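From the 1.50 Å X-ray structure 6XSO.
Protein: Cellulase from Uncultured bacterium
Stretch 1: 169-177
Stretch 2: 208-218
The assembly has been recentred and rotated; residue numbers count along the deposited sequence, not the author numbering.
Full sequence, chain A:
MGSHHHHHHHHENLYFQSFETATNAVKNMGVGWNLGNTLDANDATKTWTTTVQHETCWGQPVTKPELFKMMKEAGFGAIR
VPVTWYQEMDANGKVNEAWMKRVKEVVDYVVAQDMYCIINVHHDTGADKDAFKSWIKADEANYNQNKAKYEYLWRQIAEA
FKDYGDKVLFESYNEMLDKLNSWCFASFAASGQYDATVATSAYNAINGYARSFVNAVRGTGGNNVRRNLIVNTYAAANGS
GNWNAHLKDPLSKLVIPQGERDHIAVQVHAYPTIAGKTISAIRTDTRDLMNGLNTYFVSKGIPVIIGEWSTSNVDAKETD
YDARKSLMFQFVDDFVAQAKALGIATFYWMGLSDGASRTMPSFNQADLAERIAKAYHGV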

ATOM      1  N   LEU A 169       3.082  -5.366   9.126  1.00 20.51           N
ATOM      2  CA  LEU A 169       3.941  -4.318   8.599  1.00 20.43           C
ATOM      3  C   LEU A 169       3.165  -3.010   8.540  1.00 20.74           C
ATOM      4  O   LEU A 169       1.937  -3.010   8.415  1.00 20.95           O
ATOM      5  CB  LEU A 169       4.439  -4.637   7.171  1.00 19.76           C
ATOM      6  CG  LEU A 169       5.531  -5.698   7.048  1.00 19.85           C
ATOM      7  CD1 LEU A 169       4.920  -7.104   7.073  1.00 23.32           C
ATOM      8  CD2 LEU A 169       6.366  -5.512   5.786  1.00 19.85           C
ATOM      9  N   PHE A 170       3.883  -1.884   8.648  1.00 19.26           N
ATOM     10  CA  PHE A 170       3.279  -0.567   8.530  1.00 20.07           C
ATOM     11  C   PHE A 170       3.784   0.130   7.269  1.00 20.63           C
ATOM     12  O   PHE A 170       4.965   0.024   6.921  1.00 20.81           O
ATOM     13  CB  PHE A 170       3.671   0.347   9.698  1.00 19.68           C
ATOM     14  CG  PHE A 170       3.346  -0.176  11.079  1.00 21.99           C
ATOM     15  CD1 PHE A 170       2.314  -1.079  11.322  1.00 21.75           C
ATOM     16  CD2 PHE A 170       4.085   0.289  12.166  1.00 23.17           C
ATOM     17  CE1 PHE A 170       2.052  -1.516  12.623  1.00 23.08           C
ATOM     18  CE2 PHE A 170       3.822  -0.140  13.457  1.00 22.85           C
ATOM     19  CZ  PHE A 170       2.808  -1.041  13.683  1.00 22.63           C
ATOM     20  N   GLU A 171       2.899   0.891   6.614  1.00 19.81           N
ATOM     21  CA  GLU A 171       3.206   1.650   5.405  1.00 20.27           C
ATOM     22  C   GLU A 171       2.932   3.132   5.643  1.00 20.67           C
ATOM     23  O   GLU A 171       1.831   3.510   6.039  1.00 20.71           O
ATOM     24  CB  GLU A 171       2.381   1.124   4.227  1.00 20.31           C
ATOM     25  CG  GLU A 171       2.292   2.025   3.012  1.00 18.15           C
ATOM     26  CD  GLU A 171       1.174   1.585   2.076  1.00 18.12           C
ATOM     27  OE1 GLU A 171       0.844   0.376   2.083  1.00 19.28           O
ATOM     28  OE2 GLU A 171       0.640   2.436   1.323  1.00 18.63           O
ATOM     29  N   SER A 172       3.932   3.955   5.341  1.00 20.40           N
ATOM     30  CA  SER A 172       3.981   5.347   5.785  1.00 20.38           C
ATOM     31  C   SER A 172       2.795   6.190   5.323  1.00 20.02           C
ATOM     32  O   SER A 172       2.266   6.997   6.099  1.00 20.09           O
ATOM     33  CB  SER A 172       5.294   5.954   5.276  1.00 20.43           C
ATOM     34  OG  SER A 172       5.405   5.862   3.850  1.00 21.29           O
ATOM     35  N   TYR A 173       2.435   6.114   4.049  1.00 18.86           N
ATOM     36  CA  TYR A 173       1.440   6.986   3.400  1.00 20.28           C
ATOM     37  C   TYR A 173       1.207   6.354   2.026  1.00 18.77           C
ATOM     38  O   TYR A 173       2.084   5.657   1.497  1.00 20.04           O
ATOM     39  CB  TYR A 173       1.871   8.498   3.289  1.00 18.65           C
ATOM     40  CG  TYR A 173       3.290   8.612   2.802  1.00 19.51           C
ATOM     41  CD1 TYR A 173       3.595   8.333   1.477  1.00 18.59           C
ATOM     42  CD2 TYR A 173       4.338   8.910   3.672  1.00 18.89           C
ATOM     43  CE1 TYR A 173       4.882   8.329   1.034  1.00 17.61           C
ATOM     44  CE2 TYR A 173       5.638   8.895   3.235  1.00 19.17           C
ATOM     45  CZ  TYR A 173       5.898   8.581   1.926  1.00 18.89           C
ATOM     46  OH  TYR A 173       7.198   8.540   1.511  1.00 20.55           O
ATOM     47  N   ASN A 174       0.041   6.620   1.442  1.00 18.99           N
ATOM     48  CA  ASN A 174      -0.369   5.934   0.216  1.00 19.00           C
ATOM     49  C   ASN A 174       0.127   6.590  -1.071  1.00 18.30           C
ATOM     50  O   ASN A 174       1.132   6.151  -1.638  1.00 18.65           O
ATOM     51  CB  ASN A 174      -1.904   5.780   0.222  1.00 17.39           C
ATOM     52  CG  ASN A 174      -2.415   5.139  -1.022  1.00 18.64           C
ATOM     53  OD1 ASN A 174      -1.854   4.122  -1.471  1.00 19.21           O
ATOM     54  ND2 ASN A 174      -3.488   5.697  -1.606  1.00 19.10           N
ATOM     55  N   GLU A 175      -0.577   7.616  -1.561  1.00 18.54           N
ATOM     56  CA  GLU A 175      -0.290   8.261  -2.846  1.00 19.35           C
ATOM     57  C   GLU A 175      -0.223   9.762  -2.583  1.00 20.62           C
ATOM     58  O   GLU A 175      -1.185  10.500  -2.810  1.00 19.62           O
ATOM     59  CB  GLU A 175      -1.340   7.886  -3.922  1.00 19.12           C
ATOM     60  CG  GLU A 175      -1.182   6.448  -4.409  1.00 18.44           C
ATOM     61  CD  GLU A 175      -2.187   6.026  -5.440  1.00 20.89           C
ATOM     62  OE1 GLU A 175      -3.174   6.734  -5.691  1.00 20.24           O
ATOM     63  OE2 GLU A 175      -1.985   4.944  -6.038  1.00 20.08           O
ATOM     64  N   MET A 176       0.914  10.209  -2.063  1.00 18.84           N
ATOM     65  CA  MET A 176       1.071  11.604  -1.676  1.00 19.79           C
ATOM     66  C   MET A 176       1.446  12.426  -2.905  1.00 19.62           C
ATOM     67  O   MET A 176       2.412  12.107  -3.609  1.00 19.41           O
ATOM     68  CB  MET A 176       2.169  11.737  -0.614  1.00 18.14           C
ATOM     69  CG  MET A 176       2.070  13.039   0.137  1.00 20.56           C
ATOM     70  SD  MET A 176       3.481  13.463   1.160  1.00 21.04           S
ATOM     71  CE  MET A 176       3.752  11.981   2.118  1.00 20.84           C
ATOM     72  N   LEU A 177       0.700  13.501  -3.140  1.00 20.43           N
ATOM     73  CA  LEU A 177       0.863  14.362  -4.305  1.00 18.78           C
ATOM     74  C   LEU A 177       1.222  15.774  -3.863  1.00 20.91           C
ATOM     75  O   LEU A 177       1.016  16.158  -2.708  1.00 21.41           O
ATOM     76  CB  LEU A 177      -0.435  14.422  -5.122  1.00 20.15           C
ATOM     77  CG  LEU A 177      -1.130  13.098  -5.432  1.00 19.16           C
ATOM     78  CD1 LEU A 177      -2.382  13.312  -6.272  1.00 23.12           C
ATOM     79  CD2 LEU A 177      -0.183  12.126  -6.123  1.00 20.43           C
ATOM     80  N   GLY A 208      10.802  13.849   4.140  1.00 20.82           N
ATOM     81  CA  GLY A 208      10.510  14.239   5.511  1.00 22.28           C
ATOM     82  C   GLY A 208       9.440  13.378   6.150  1.00 20.32           C
ATOM     83  O   GLY A 208       9.605  12.913   7.276  1.00 22.61           O
ATOM     84  N   TYR A 209       8.329  13.152   5.439  1.00 22.53           N
ATOM     85  CA  TYR A 209       7.292  12.275   5.980  1.00 20.73           C
ATOM     86  C   TYR A 209       7.831  10.862   6.201  1.00 20.68           C
ATOM     87  O   TYR A 209       7.515  10.219   7.216  1.00 23.26           O
ATOM     88  CB  TYR A 209       6.077  12.268   5.056  1.00 22.28           C
ATOM     89  CG  TYR A 209       5.117  13.431   5.266  1.00 21.01           C
ATOM     90  CD1 TYR A 209       4.387  13.542   6.446  1.00 22.24           C
ATOM     91  CD2 TYR A 209       4.932  14.414   4.286  1.00 21.47           C
ATOM     92  CE1 TYR A 209       3.513  14.585   6.660  1.00 21.15           C
ATOM     93  CE2 TYR A 209       4.031  15.454   4.482  1.00 20.99           C
ATOM     94  CZ  TYR A 209       3.334  15.532   5.671  1.00 21.77           C
ATOM     95  OH  TYR A 209       2.417  16.515   5.951  1.00 24.35           O
ATOM     96  N   ALA A 210       8.664  10.370   5.281  1.00 19.89           N
ATOM     97  CA  ALA A 210       9.256   9.041   5.442  1.00 21.33           C
ATOM     98  C   ALA A 210      10.103   8.960   6.711  1.00 23.58           C
ATOM     99  O   ALA A 210       9.995   7.992   7.475  1.00 23.34           O
ATOM    100  CB  ALA A 210      10.080   8.680   4.203  1.00 22.67           C
ATOM    101  N   ARG A 211      10.961   9.965   6.944  1.00 23.18           N
ATOM    102  CA  ARG A 211      11.763  10.046   8.161  1.00 25.67           C
ATOM    103  C   ARG A 211      10.879  10.122   9.399  1.00 24.22           C
ATOM    104  O   ARG A 211      11.121   9.435  10.405  1.00 25.47           O
ATOM    105  CB  ARG A 211      12.599  11.326   8.142  1.00 35.39           C
ATOM    106  CG  ARG A 211      13.869  11.336   7.346  1.00 48.99           C
ATOM    107  CD  ARG A 211      14.779  12.482   7.841  1.00 39.32           C
ATOM    108  NE  ARG A 211      14.129  13.800   7.929  1.00 38.25           N
ATOM    109  CZ  ARG A 211      13.932  14.624   6.895  1.00 32.16           C
ATOM    110  NH1 ARG A 211      14.301  14.281   5.672  1.00 30.14           N
ATOM    111  NH2 ARG A 211      13.350  15.803   7.082  1.00 39.73           N
ATOM    112  N   SER A 212       9.867  10.988   9.349  1.00 22.78           N
ATOM    113  CA  SER A 212       8.980  11.162  10.486  1.00 24.02           C
ATOM    114  C   SER A 212       8.287   9.856  10.840  1.00 22.61           C
ATOM    115  O   SER A 212       8.150   9.532  12.021  1.00 23.08           O
ATOM    116  CB  SER A 212       7.944  12.237  10.172  1.00 24.26           C
ATOM    117  OG  SER A 212       8.450  13.541  10.407  1.00 24.40           O
ATOM    118  N   PHE A 213       7.827   9.116   9.824  1.00 21.77           N
ATOM    119  CA  PHE A 213       7.175   7.823  10.024  1.00 21.68           C
ATOM    120  C   PHE A 213       8.101   6.854  10.725  1.00 22.01           C
ATOM    121  O   PHE A 213       7.746   6.270  11.755  1.00 22.39           O
ATOM    122  CB  PHE A 213       6.770   7.289   8.654  1.00 21.01           C
ATOM    123  CG  PHE A 213       6.489   5.810   8.591  1.00 21.04           C
ATOM    124  CD1 PHE A 213       5.394   5.255   9.230  1.00 21.83           C
ATOM    125  CD2 PHE A 213       7.300   4.988   7.822  1.00 21.81           C
ATOM    126  CE1 PHE A 213       5.122   3.888   9.117  1.00 22.89           C
ATOM    127  CE2 PHE A 213       7.039   3.639   7.690  1.00 21.93           C
ATOM    128  CZ  PHE A 213       5.944   3.083   8.333  1.00 20.58           C
ATOM    129  N   VAL A 214       9.305   6.670  10.179  1.00 24.38           N
ATOM    130  CA  VAL A 214      10.227   5.703  10.767  1.00 24.00           C
ATOM    131  C   VAL A 214      10.561   6.106  12.195  1.00 25.85           C
ATOM    132  O   VAL A 214      10.517   5.285  13.118  1.00 26.10           O
ATOM    133  CB  VAL A 214      11.480   5.551   9.892  1.00 26.65           C
ATOM    134  CG1 VAL A 214      12.544   4.766  10.619  1.00 34.78           C
ATOM    135  CG2 VAL A 214      11.116   4.849   8.577  1.00 24.73           C
ATOM    136  N   ASN A 215      10.889   7.385  12.402  1.00 25.30           N
ATOM    137  CA  ASN A 215      11.280   7.831  13.729  1.00 25.58           C
ATOM    138  C   ASN A 215      10.145   7.660  14.730  1.00 25.82           C
ATOM    139  O   ASN A 215      10.377   7.259  15.879  1.00 27.78           O
ATOM    140  CB  ASN A 215      11.710   9.294  13.675  1.00 26.17           C
ATOM    141  CG  ASN A 215      13.021   9.498  12.926  1.00 30.70           C
ATOM    142  OD1 ASN A 215      13.772   8.553  12.681  1.00 29.85           O
ATOM    143  ND2 ASN A 215      13.296  10.747  12.548  1.00 30.46           N
ATOM    144  N   ALA A 216       8.913   7.966  14.320  1.00 25.62           N
ATOM    145  CA  ALA A 216       7.789   7.842  15.241  1.00 23.72           C
ATOM    146  C   ALA A 216       7.552   6.383  15.600  1.00 26.55           C
ATOM    147  O   ALA A 216       7.322   6.046  16.766  1.00 27.26           O
ATOM    148  CB  ALA A 216       6.534   8.442  14.610  1.00 29.43           C
ATOM    149  N   VAL A 217       7.633   5.500  14.607  1.00 26.13           N
ATOM    150  CA  VAL A 217       7.358   4.096  14.865  1.00 24.61           C
ATOM    151  C   VAL A 217       8.462   3.489  15.721  1.00 26.06           C
ATOM    152  O   VAL A 217       8.201   2.869  16.757  1.00 26.52           O
ATOM    153  CB  VAL A 217       7.185   3.327  13.543  1.00 22.15           C
ATOM    154  CG1 VAL A 217       7.129   1.823  13.835  1.00 24.94           C
ATOM    155  CG2 VAL A 217       5.954   3.772  12.794  1.00 25.11           C
ATOM    156  N   ARG A 218       9.716   3.658  15.301  1.00 27.64           N
ATOM    157  CA  ARG A 218      10.810   3.033  16.030  1.00 27.23           C
ATOM    158  C   ARG A 218      10.933   3.605  17.435  1.00 27.41           C
ATOM    159  O   ARG A 218      11.368   2.900  18.355  1.00 30.40           O
ATOM    160  CB  ARG A 218      12.114   3.188  15.266  1.00 31.65           C
ATOM    161  CG  ARG A 218      12.018   2.729  13.817  1.00 39.23           C
ATOM    162  CD  ARG A 218      12.701   1.418  13.638  1.00 28.24           C
ATOM    163  NE  ARG A 218      12.773   0.989  12.252  1.00 25.67           N
ATOM    164  CZ  ARG A 218      12.160  -0.101  11.793  1.00 24.97           C
ATOM    165  NH1 ARG A 218      11.415  -0.840  12.610  1.00 25.20           N
ATOM    166  NH2 ARG A 218      12.291  -0.447  10.520  1.00 23.65           N
TER

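The most unusual feature of this contact is a serine seated on a phenylalanine ring. S172 CB lies 3.6 Å from the centroid of the F213 ring, 23° off the ring normal, so its hydrogens can meet the ring face in a CH-pi contact. The closest pair is S172 CB to F213 CD2, at 3.4 Å. The small serine side chain suits so tight an approach. Its chi1 is p, and its OG is hydrogen-bonded elsewhere in the structure, so the polar end is satisfied although the residue is buried.

No hydrogen bond joins the two stretches. They are held by packing, which buries 373 Å² summed over both sides. Every residue in the contact is buried. Stretch 1 supplies the end of a strand, 169-171, and the loop after it. Stretch 2 is helical throughout. Strand and helix run at 149°, nearer antiparallel than parallel. F170 meets the later part of the helix, and the chain beyond the strand brings M176 to the earlier part.

F213 has the largest covered area, 78 Å². Its chi1 is t, and the ring reaches the strand end. There F170 O lies at the ring edge, 3.5 Å from F213 CZ. The same CZ packs 3.8 Å from F170 CB. A flat ring suits this place because it offers a face to S172 and an edge to the F170 carbonyl.

F170 points toward the helix with chi1 m. Its ring edge meets V217, with F170 CD2 3.8 Å from V217 CG1. The branched, apolar valine suits this apolar edge. The E171 side chain points away from the helix. Both of its carboxylate oxygens are hydrogen-bonded elsewhere.

Y173 starts sideways, but its end comes nearer to the helix. Y173 CE2 lies 3.9 Å from Y209 CB. The Y173 ring edge faces A210 N, 3.9 Å from Y173 CE2, and Y173 OH is 3.9 Å from A210 CB. Tyrosine suits this place because its ring packs against the helix while its OH is hydrogen-bonded elsewhere.

M176 closes the contact. Its extended chi1 and chi2, both t, carry the thioether to Y209. M176 CE is 3.5 Å from Y209 CD2, and M176 SD is 4.5 Å from the centroid of the Y209 ring in an oblique sulfur-aromatic contact. The flexible, apolar methionine suits this reach. Y209 points toward stretch 1, while its OH is hydrogen-bonded elsewhere. Y209, F213 and V217 follow at four-residue intervals and form the helix's main line of contact.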